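PDB 2OKX: rhamnosidase B from Bacillus sp., which probably hydrolyses terminal alpha-L-rhamnose residues from glycosides, as a family 78 glycoside hydrolase. Local coordinates for residues D884-V889 with V905-G910. Sequence-based numbering, arbitrary orientation.
Sequences DGWRTV and VPLPQG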
loop_
_atom_site.group_PDB
_atom_site.type_symbol
_atom_site.label_atom_id
_atom_site.label_comp_id
_atom_site.label_asym_id
_atom_site.label_seq_id
_atom_site.Cartn_x
_atom_site.Cartn_y
_atom_site.Cartn_z
ATOM N N ASP A 884 -31.188 -8.927 5.772
ATOM C CA ASP A 884 -30.041 -9.520 5.107
ATOM C C ASP A 884 -30.293 -9.654 3.612
ATOM O O ASP A 884 -31.411 -9.951 3.177
ATOM C CB ASP A 884 -29.717 -10.887 5.717
ATOM C CG ASP A 884 -29.198 -10.779 7.138
ATOM O OD1 ASP A 884 -28.852 -11.824 7.725
ATOM O OD2 ASP A 884 -29.135 -9.649 7.670
ATOM N N GLY A 885 -29.244 -9.417 2.830
ATOM C CA GLY A 885 -29.351 -9.511 1.388
ATOM C C GLY A 885 -30.219 -8.423 0.776
ATOM O O GLY A 885 -30.635 -8.533 -0.370
ATOM N N TRP A 886 -30.489 -7.371 1.540
ATOM C CA TRP A 886 -31.317 -6.266 1.070
ATOM C C TRP A 886 -32.705 -6.712 0.611
ATOM O O TRP A 886 -33.272 -6.132 -0.317
ATOM C CB TRP A 886 -30.616 -5.507 -0.065
ATOM C CG TRP A 886 -29.354 -4.822 0.371
ATOM C CD1 TRP A 886 -28.167 -5.417 0.686
ATOM C CD2 TRP A 886 -29.166 -3.414 0.588
ATOM N NE1 TRP A 886 -27.254 -4.472 1.090
ATOM C CE2 TRP A 886 -27.839 -3.233 1.038
ATOM C CE3 TRP A 886 -29.991 -2.288 0.446
ATOM C CZ2 TRP A 886 -27.313 -1.969 1.348
ATOM C CZ3 TRP A 886 -29.468 -1.029 0.756
ATOM C CH2 TRP A 886 -28.140 -0.884 1.201
ATOM N N ARG A 887 -33.255 -7.736 1.261
ATOM C CA ARG A 887 -34.588 -8.220 0.910
ATOM C C ARG A 887 -35.610 -7.128 1.226
ATOM O O ARG A 887 -36.697 -7.094 0.656
ATOM C CB ARG A 887 -34.905 -9.517 1.661
ATOM C CG ARG A 887 -34.092 -10.718 1.165
ATOM C CD ARG A 887 -34.507 -12.008 1.872
ATOM N NE ARG A 887 -33.751 -13.181 1.424
ATOM C CZ ARG A 887 -32.490 -13.448 1.760
ATOM N NH1 ARG A 887 -31.901 -14.542 1.293
ATOM N NH2 ARG A 887 -31.818 -12.637 2.566
ATOM N N THR A 888 -35.260 -6.245 2.155
ATOM C CA THR A 888 -36.112 -5.104 2.472
ATOM C C THR A 888 -35.157 -3.917 2.613
ATOM O O THR A 888 -33.980 -4.089 2.930
ATOM C CB THR A 888 -36.894 -5.280 3.803
ATOM O OG1 THR A 888 -36.037 -4.996 4.912
ATOM C CG2 THR A 888 -37.431 -6.696 3.933
ATOM N N VAL A 889 -35.656 -2.718 2.356
ATOM C CA VAL A 889 -34.827 -1.533 2.465
ATOM C C VAL A 889 -35.579 -0.458 3.222
ATOM O O VAL A 889 -36.782 -0.278 3.040
ATOM C CB VAL A 889 -34.430 -1.006 1.061
ATOM C CG1 VAL A 889 -35.673 -0.752 0.225
ATOM C CG2 VAL A 889 -33.609 0.267 1.188
ATOM N N VAL A 905 -27.876 3.313 -4.906
ATOM C CA VAL A 905 -27.117 2.332 -4.144
ATOM C C VAL A 905 -27.296 1.007 -4.877
ATOM O O VAL A 905 -28.421 0.555 -5.090
ATOM C CB VAL A 905 -27.653 2.193 -2.698
ATOM C CG1 VAL A 905 -26.860 1.138 -1.936
ATOM C CG2 VAL A 905 -27.560 3.535 -1.983
ATOM N N PRO A 906 -26.192 0.396 -5.320
ATOM C CA PRO A 906 -26.337 -0.878 -6.026
ATOM C C PRO A 906 -26.712 -1.991 -5.053
ATOM O O PRO A 906 -26.481 -1.873 -3.856
ATOM C CB PRO A 906 -24.967 -1.078 -6.676
ATOM C CG PRO A 906 -24.033 -0.329 -5.780
ATOM C CD PRO A 906 -24.809 0.903 -5.394
ATOM N N LEU A 907 -27.308 -3.059 -5.571
ATOM C CA LEU A 907 -27.718 -4.184 -4.737
ATOM C C LEU A 907 -26.879 -5.410 -5.070
ATOM O O LEU A 907 -26.601 -5.682 -6.236
ATOM C CB LEU A 907 -29.196 -4.494 -4.969
ATOM C CG LEU A 907 -30.187 -3.394 -4.582
ATOM C CD1 LEU A 907 -31.526 -3.679 -5.219
ATOM C CD2 LEU A 907 -30.304 -3.304 -3.066
ATOM N N PRO A 908 -26.484 -6.183 -4.048
ATOM C CA PRO A 908 -25.668 -7.377 -4.297
ATOM C C PRO A 908 -26.329 -8.419 -5.195
ATOM O O PRO A 908 -25.646 -9.103 -5.955
ATOM C CB PRO A 908 -25.377 -7.902 -2.888
ATOM C CG PRO A 908 -26.555 -7.454 -2.100
ATOM C CD PRO A 908 -26.821 -6.055 -2.620
ATOM N N GLN A 909 -27.652 -8.533 -5.116
ATOM C CA GLN A 909 -28.370 -9.505 -5.939
ATOM C C GLN A 909 -28.615 -8.968 -7.342
ATOM O O GLN A 909 -29.167 -9.663 -8.195
ATOM C CB GLN A 909 -29.719 -9.866 -5.303
ATOM C CG GLN A 909 -30.722 -8.711 -5.229
ATOM C CD GLN A 909 -30.626 -7.929 -3.931
ATOM O OE1 GLN A 909 -29.550 -7.478 -3.544
ATOM N NE2 GLN A 909 -31.758 -7.765 -3.252
ATOM N N GLY A 910 -28.201 -7.729 -7.578
ATOM C CA GLY A 910 -28.405 -7.122 -8.880
ATOM C C GLY A 910 -29.468 -6.043 -8.777
ATOM O O GLY A 910 -30.336 -6.099 -7.901
#
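The type I beta turn from Leu907 to Gly910, together with the end of strand 900-906 that leads into it, packs against the indole of Trp886 in the C-terminal beta domain of this rhamnosidase. Pro908 meets the five-membered ring, its CD 3.6 Å from Trp886 CD1, and the two side chains cross at about a right angle. Leu907 crosses the indole obliquely, its CD2 3.7 Å from Trp886 CE3 and equally near Trp886 CB. Farther along, Val905 CG1 reaches Trp886 CH2 at 3.9 Å. The contact thus joins the loop before strand 888-891, of a three-stranded sheet, to the end of strand 900-906, of a five-stranded one. The CB of Trp886 points toward the turn, and chi1 of -65° sets CG anti to the carbonyl carbon; His643 of helix 627-644, in the six-hairpin glycosidase domain, meets the indole with ring planes nearly perpendicular. An alanine here would keep CB against Leu907 CD2 but remove the indole, which would probably open a gap beside Pro908 CD and Val905 CG1 and leave His643 without its ring partner. The exposed Gln909, its chain bent at chi2 (-91°), brings NE2 to 3.2 Å from Gly885 O.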